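Long-range contact in N-acetylglucosamine 2-epimerase (Xylella fastidiosa, PDB 3GT5), which probably isomerises or epimerises sugars, as other members of the N-acylglucosamine 2-epimerase family do, its own substrate being uncertain: residues 116-127 with 177-188. Numbering follows the deposited sequence.
Sequences AFVMLAYSCGLK and HMCEAMLAAYEA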
ATOM      1  N   ALA A 116       5.924   3.125   8.261  1.00 16.46           N
ATOM      2  CA  ALA A 116       6.127   3.073   6.808  1.00 15.97           C
ATOM      3  C   ALA A 116       5.234   4.150   6.168  1.00 15.54           C
ATOM      4  O   ALA A 116       5.708   4.968   5.346  1.00 16.34           O
ATOM      5  CB  ALA A 116       5.783   1.718   6.273  1.00 14.33           C
ATOM      6  N   PHE A 117       3.974   4.163   6.585  1.00 15.84           N
ATOM      7  CA  PHE A 117       3.008   5.150   6.087  1.00 15.66           C
ATOM      8  C   PHE A 117       3.312   6.584   6.474  1.00 15.77           C
ATOM      9  O   PHE A 117       3.196   7.481   5.663  1.00 16.49           O
ATOM     10  CB  PHE A 117       1.565   4.693   6.241  1.00 15.73           C
ATOM     11  CG  PHE A 117       1.192   3.707   5.195  1.00 16.70           C
ATOM     12  CD1 PHE A 117       0.860   4.136   3.893  1.00 16.31           C
ATOM     13  CD2 PHE A 117       1.335   2.319   5.392  1.00 15.78           C
ATOM     14  CE1 PHE A 117       0.628   3.241   2.888  1.00 18.30           C
ATOM     15  CE2 PHE A 117       1.083   1.417   4.343  1.00 15.99           C
ATOM     16  CZ  PHE A 117       0.742   1.874   3.095  1.00 18.11           C
ATOM     17  N   VAL A 118       3.814   6.789   7.670  1.00 15.31           N
ATOM     18  CA  VAL A 118       4.314   8.104   8.061  1.00 15.75           C
ATOM     19  C   VAL A 118       5.483   8.547   7.181  1.00 16.41           C
ATOM     20  O   VAL A 118       5.482   9.700   6.684  1.00 17.54           O
ATOM     21  CB  VAL A 118       4.689   8.079   9.553  1.00 15.36           C
ATOM     22  CG1 VAL A 118       5.532   9.348   9.936  1.00 15.05           C
ATOM     23  CG2 VAL A 118       3.394   7.968  10.481  1.00 17.30           C
ATOM     24  N   MET A 119       6.468   7.650   6.941  1.00 16.04           N
ATOM     25  CA  MET A 119       7.623   7.935   6.037  1.00 15.81           C
ATOM     26  C   MET A 119       7.139   8.294   4.626  1.00 16.33           C
ATOM     27  O   MET A 119       7.596   9.269   4.010  1.00 17.71           O
ATOM     28  CB  MET A 119       8.657   6.810   6.015  1.00 16.70           C
ATOM     29  CG  MET A 119       9.852   7.112   5.142  1.00 15.03           C
ATOM     30  SD  MET A 119      10.936   8.541   5.746  1.00 13.54           S
ATOM     31  CE  MET A 119      12.177   7.556   6.663  1.00 23.81           C
ATOM     32  N   LEU A 120       6.159   7.548   4.135  1.00 15.72           N
ATOM     33  CA  LEU A 120       5.576   7.835   2.846  1.00 16.78           C
ATOM     34  C   LEU A 120       4.894   9.212   2.832  1.00 17.25           C
ATOM     35  O   LEU A 120       5.111   9.987   1.863  1.00 17.64           O
ATOM     36  CB  LEU A 120       4.565   6.743   2.471  1.00 16.11           C
ATOM     37  CG  LEU A 120       3.908   6.926   1.098  1.00 19.63           C
ATOM     38  CD1 LEU A 120       4.943   6.787  -0.045  1.00 18.01           C
ATOM     39  CD2 LEU A 120       2.746   5.926   0.885  1.00 18.87           C
ATOM     40  N   ALA A 121       4.114   9.535   3.871  1.00 16.84           N
ATOM     41  CA  ALA A 121       3.425  10.838   3.925  1.00 16.61           C
ATOM     42  C   ALA A 121       4.474  11.982   3.934  1.00 17.97           C
ATOM     43  O   ALA A 121       4.325  13.022   3.261  1.00 16.73           O
ATOM     44  CB  ALA A 121       2.491  10.951   5.136  1.00 17.72           C
ATOM     45  N   TYR A 122       5.523  11.822   4.727  1.00 16.78           N
ATOM     46  CA  TYR A 122       6.550  12.886   4.791  1.00 17.81           C
ATOM     47  C   TYR A 122       7.299  13.015   3.457  1.00 18.53           C
ATOM     48  O   TYR A 122       7.639  14.147   3.043  1.00 19.70           O
ATOM     49  CB  TYR A 122       7.531  12.628   5.945  1.00 17.99           C
ATOM     50  CG  TYR A 122       6.955  12.763   7.346  1.00 18.85           C
ATOM     51  CD1 TYR A 122       5.821  13.552   7.630  1.00 20.67           C
ATOM     52  CD2 TYR A 122       7.583  12.143   8.433  1.00 19.06           C
ATOM     53  CE1 TYR A 122       5.299  13.650   8.907  1.00 22.15           C
ATOM     54  CE2 TYR A 122       7.085  12.293   9.735  1.00 18.48           C
ATOM     55  CZ  TYR A 122       5.954  13.058   9.966  1.00 20.42           C
ATOM     56  OH  TYR A 122       5.441  13.186  11.239  1.00 22.80           O
ATOM     57  N   SER A 123       7.556  11.892   2.772  1.00 17.17           N
ATOM     58  CA  SER A 123       8.236  11.926   1.458  1.00 18.03           C
ATOM     59  C   SER A 123       7.353  12.666   0.442  1.00 19.01           C
ATOM     60  O   SER A 123       7.846  13.503  -0.333  1.00 19.01           O
ATOM     61  CB  SER A 123       8.516  10.516   0.950  1.00 18.95           C
ATOM     62  OG  SER A 123       9.364   9.904   1.861  1.00 19.41           O
ATOM     63  N   CYS A 124       6.055  12.383   0.493  1.00 18.50           N
ATOM     64  CA  CYS A 124       5.092  13.141  -0.311  1.00 20.08           C
ATOM     65  C   CYS A 124       5.124  14.640   0.009  1.00 20.11           C
ATOM     66  O   CYS A 124       5.094  15.467  -0.934  1.00 20.12           O
ATOM     67  CB  CYS A 124       3.675  12.620  -0.125  1.00 20.33           C
ATOM     68  SG  CYS A 124       3.423  11.025  -0.897  1.00 23.93           S
ATOM     69  N   GLY A 125       5.193  14.996   1.292  1.00 20.35           N
ATOM     70  CA  GLY A 125       5.320  16.388   1.707  1.00 20.12           C
ATOM     71  C   GLY A 125       6.526  17.081   1.089  1.00 21.05           C
ATOM     72  O   GLY A 125       6.412  18.235   0.617  1.00 22.03           O
ATOM     73  N   LEU A 126       7.686  16.421   1.085  1.00 20.04           N
ATOM     74  CA  LEU A 126       8.876  17.010   0.466  1.00 19.99           C
ATOM     75  C   LEU A 126       8.704  17.142  -1.062  1.00 21.25           C
ATOM     76  O   LEU A 126       9.108  18.163  -1.638  1.00 21.14           O
ATOM     77  CB  LEU A 126      10.131  16.187   0.833  1.00 20.01           C
ATOM     78  CG  LEU A 126      11.493  16.695   0.379  1.00 19.29           C
ATOM     79  CD1 LEU A 126      11.725  18.135   0.888  1.00 20.82           C
ATOM     80  CD2 LEU A 126      12.581  15.757   0.835  1.00 19.59           C
ATOM     81  N   LYS A 127       8.102  16.134  -1.712  1.00 20.67           N
ATOM     82  CA  LYS A 127       7.858  16.172  -3.139  1.00 22.10           C
ATOM     83  C   LYS A 127       7.046  17.380  -3.565  1.00 22.35           C
ATOM     84  O   LYS A 127       7.241  17.842  -4.683  1.00 23.95           O
ATOM     85  CB  LYS A 127       7.130  14.914  -3.628  1.00 21.96           C
ATOM     86  CG  LYS A 127       8.013  13.645  -3.716  1.00 23.85           C
ATOM     87  CD  LYS A 127       7.272  12.415  -4.272  1.00 24.47           C
ATOM     88  CE  LYS A 127       8.212  11.166  -4.275  1.00 24.27           C
ATOM     89  NZ  LYS A 127       7.553   9.985  -4.880  1.00 25.94           N
ATOM     90  N   HIS A 177       5.841  -2.356   2.878  1.00 14.43           N
ATOM     91  CA  HIS A 177       5.470  -0.949   2.843  1.00 14.83           C
ATOM     92  C   HIS A 177       6.638  -0.053   3.161  1.00 14.93           C
ATOM     93  O   HIS A 177       6.684   1.066   2.663  1.00 15.40           O
ATOM     94  CB  HIS A 177       4.244  -0.666   3.682  1.00 14.28           C
ATOM     95  CG  HIS A 177       3.013  -1.261   3.082  1.00 17.81           C
ATOM     96  ND1 HIS A 177       2.485  -0.795   1.896  1.00 20.23           N
ATOM     97  CD2 HIS A 177       2.245  -2.315   3.454  1.00 20.53           C
ATOM     98  CE1 HIS A 177       1.427  -1.526   1.577  1.00 23.08           C
ATOM     99  NE2 HIS A 177       1.256  -2.442   2.512  1.00 19.89           N
ATOM    100  N   MET A 178       7.557  -0.510   4.011  1.00 16.01           N
ATOM    101  CA  MET A 178       8.759   0.274   4.287  1.00 16.97           C
ATOM    102  C   MET A 178       9.659   0.355   3.038  1.00 16.84           C
ATOM    103  O   MET A 178      10.247   1.386   2.793  1.00 17.00           O
ATOM    104  CB  MET A 178       9.537  -0.254   5.507  1.00 17.70           C
ATOM    105  CG  MET A 178      10.576   0.758   6.066  1.00 18.01           C
ATOM    106  SD  MET A 178       9.890   2.321   6.664  1.00 13.09           S
ATOM    107  CE  MET A 178       9.155   1.654   8.162  1.00 22.21           C
ATOM    108  N   CYS A 179       9.749  -0.705   2.238  1.00 16.90           N
ATOM    109  CA  CYS A 179      10.511  -0.660   0.976  1.00 17.26           C
ATOM    110  C   CYS A 179       9.898   0.413   0.065  1.00 17.93           C
ATOM    111  O   CYS A 179      10.610   1.279  -0.474  1.00 15.93           O
ATOM    112  CB  CYS A 179      10.563  -2.043   0.305  1.00 17.52           C
ATOM    113  SG  CYS A 179      11.276  -2.101  -1.324  1.00 18.79           S
ATOM    114  N   GLU A 180       8.565   0.388  -0.062  1.00 17.22           N
ATOM    115  CA  GLU A 180       7.817   1.401  -0.799  1.00 16.75           C
ATOM    116  C   GLU A 180       8.093   2.827  -0.295  1.00 16.88           C
ATOM    117  O   GLU A 180       8.323   3.741  -1.131  1.00 17.01           O
ATOM    118  CB  GLU A 180       6.320   1.077  -0.668  1.00 19.59           C
ATOM    119  CG  GLU A 180       5.366   2.111  -1.203  1.00 20.86           C
ATOM    120  CD  GLU A 180       3.910   1.860  -0.697  1.00 28.31           C
ATOM    121  OE1 GLU A 180       3.712   0.996   0.214  1.00 30.94           O
ATOM    122  OE2 GLU A 180       2.947   2.515  -1.178  1.00 28.36           O
ATOM    123  N   ALA A 181       8.073   3.018   1.042  1.00 15.74           N
ATOM    124  CA  ALA A 181       8.318   4.330   1.646  1.00 16.31           C
ATOM    125  C   ALA A 181       9.737   4.777   1.423  1.00 15.75           C
ATOM    126  O   ALA A 181       9.960   5.973   1.187  1.00 16.12           O
ATOM    127  CB  ALA A 181       8.006   4.345   3.176  1.00 15.32           C
ATOM    128  N   MET A 182      10.690   3.829   1.449  1.00 15.13           N
ATOM    129  CA  MET A 182      12.087   4.169   1.238  1.00 15.98           C
ATOM    130  C   MET A 182      12.361   4.587  -0.201  1.00 16.85           C
ATOM    131  O   MET A 182      13.141   5.524  -0.431  1.00 16.55           O
ATOM    132  CB  MET A 182      13.030   3.065   1.706  1.00 15.07           C
ATOM    133  CG  MET A 182      13.085   2.904   3.219  1.00 16.17           C
ATOM    134  SD  MET A 182      13.715   4.357   4.181  1.00 13.75           S
ATOM    135  CE  MET A 182      13.405   3.688   5.866  1.00 21.52           C
ATOM    136  N   LEU A 183      11.676   3.944  -1.162  1.00 16.23           N
ATOM    137  CA  LEU A 183      11.733   4.370  -2.543  1.00 17.64           C
ATOM    138  C   LEU A 183      11.179   5.788  -2.723  1.00 17.45           C
ATOM    139  O   LEU A 183      11.802   6.624  -3.398  1.00 18.17           O
ATOM    140  CB  LEU A 183      11.013   3.382  -3.455  1.00 16.98           C
ATOM    141  CG  LEU A 183      11.674   2.025  -3.665  1.00 18.71           C
ATOM    142  CD1 LEU A 183      10.679   0.973  -4.251  1.00 19.13           C
ATOM    143  CD2 LEU A 183      12.935   2.160  -4.521  1.00 19.30           C
ATOM    144  N   ALA A 184      10.020   6.072  -2.125  1.00 16.90           N
ATOM    145  CA  ALA A 184       9.450   7.427  -2.140  1.00 16.92           C
ATOM    146  C   ALA A 184      10.399   8.467  -1.513  1.00 18.45           C
ATOM    147  O   ALA A 184      10.535   9.585  -2.033  1.00 18.82           O
ATOM    148  CB  ALA A 184       8.128   7.444  -1.431  1.00 19.02           C
ATOM    149  N   ALA A 185      11.053   8.083  -0.407  1.00 17.35           N
ATOM    150  CA  ALA A 185      11.975   8.966   0.335  1.00 17.40           C
ATOM    151  C   ALA A 185      13.167   9.311  -0.567  1.00 18.03           C
ATOM    152  O   ALA A 185      13.650  10.480  -0.584  1.00 17.11           O
ATOM    153  CB  ALA A 185      12.433   8.286   1.636  1.00 16.82           C
ATOM    154  N   TYR A 186      13.657   8.296  -1.284  1.00 16.73           N
ATOM    155  CA  TYR A 186      14.751   8.490  -2.237  1.00 18.30           C
ATOM    156  C   TYR A 186      14.339   9.424  -3.369  1.00 19.77           C
ATOM    157  O   TYR A 186      15.084  10.334  -3.744  1.00 19.80           O
ATOM    158  CB  TYR A 186      15.210   7.178  -2.837  1.00 17.71           C
ATOM    159  CG  TYR A 186      16.172   7.340  -3.995  1.00 18.48           C
ATOM    160  CD1 TYR A 186      17.467   7.777  -3.776  1.00 19.90           C
ATOM    161  CD2 TYR A 186      15.779   7.072  -5.317  1.00 19.59           C
ATOM    162  CE1 TYR A 186      18.364   7.941  -4.850  1.00 22.63           C
ATOM    163  CE2 TYR A 186      16.684   7.221  -6.381  1.00 21.09           C
ATOM    164  CZ  TYR A 186      17.960   7.656  -6.132  1.00 23.74           C
ATOM    165  OH  TYR A 186      18.843   7.773  -7.193  1.00 25.69           O
ATOM    166  N   GLU A 187      13.148   9.184  -3.907  1.00 19.81           N
ATOM    167  CA  GLU A 187      12.651   9.979  -5.027  1.00 21.55           C
ATOM    168  C   GLU A 187      12.499  11.432  -4.599  1.00 21.74           C
ATOM    169  O   GLU A 187      12.797  12.350  -5.380  1.00 23.59           O
ATOM    170  CB  GLU A 187      11.316   9.414  -5.530  1.00 21.71           C
ATOM    171  CG  GLU A 187      11.434   8.099  -6.247  1.00 24.97           C
ATOM    172  CD  GLU A 187      10.095   7.459  -6.541  1.00 27.57           C
ATOM    173  OE1 GLU A 187       9.058   7.887  -5.978  1.00 28.49           O
ATOM    174  OE2 GLU A 187      10.077   6.499  -7.345  1.00 32.31           O
ATOM    175  N   ALA A 188      12.099  11.650  -3.364  1.00 19.54           N
ATOM    176  CA  ALA A 188      11.859  13.015  -2.823  1.00 20.60           C
ATOM    177  C   ALA A 188      13.138  13.747  -2.431  1.00 21.33           C
ATOM    178  O   ALA A 188      13.234  14.942  -2.659  1.00 21.32           O
ATOM    179  CB  ALA A 188      10.926  12.962  -1.674  1.00 19.47           C
TER
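L120, S123 and M119 pack on four alanines, A181, A184, A185 and A188, which brings the two helix axes within 8.3 Å at a crossing angle of 18°. The methyl CB of A181 sits 3.2 Å from A116 O and also touches M119 CB, while L120 CD1 lies 3.5 Å from A184 CB. S123 enters as a knob among the four alanines; with chi1 at -62°, its OG turns back along its own helix to M119 O at 2.9 Å. That carbonyl takes S123 N and OG from opposite faces, so the buried hydroxyl is satisfied within its own helix. A116 CB packs on the backbone of H177 and M178, and M178 folds back to bring CE against A116 N.

At the N-terminal end F117 lays CE2 over one face of the H177 imidazole, 3.5 Å between F117 CE2 and H177 CG, with ring planes at 48°. E180 OE1 lies close to the H177 ring plane and accepts from H177 ND1 at 2.7 Å, fixing the ring's rotation; Y377 binds E180 OE2. At the other end the long K127 chain runs past A188 to a salt bridge, K127 NZ to E187 OE1 at 2.8 Å, while E187 OE2 is hydrogen-bonded to Y263.

Neighbouring, nearly parallel inner helices, with outer helix 133-147 and short strands between them in sequence, are the hallmark of this family's (alpha/alpha)6 barrel.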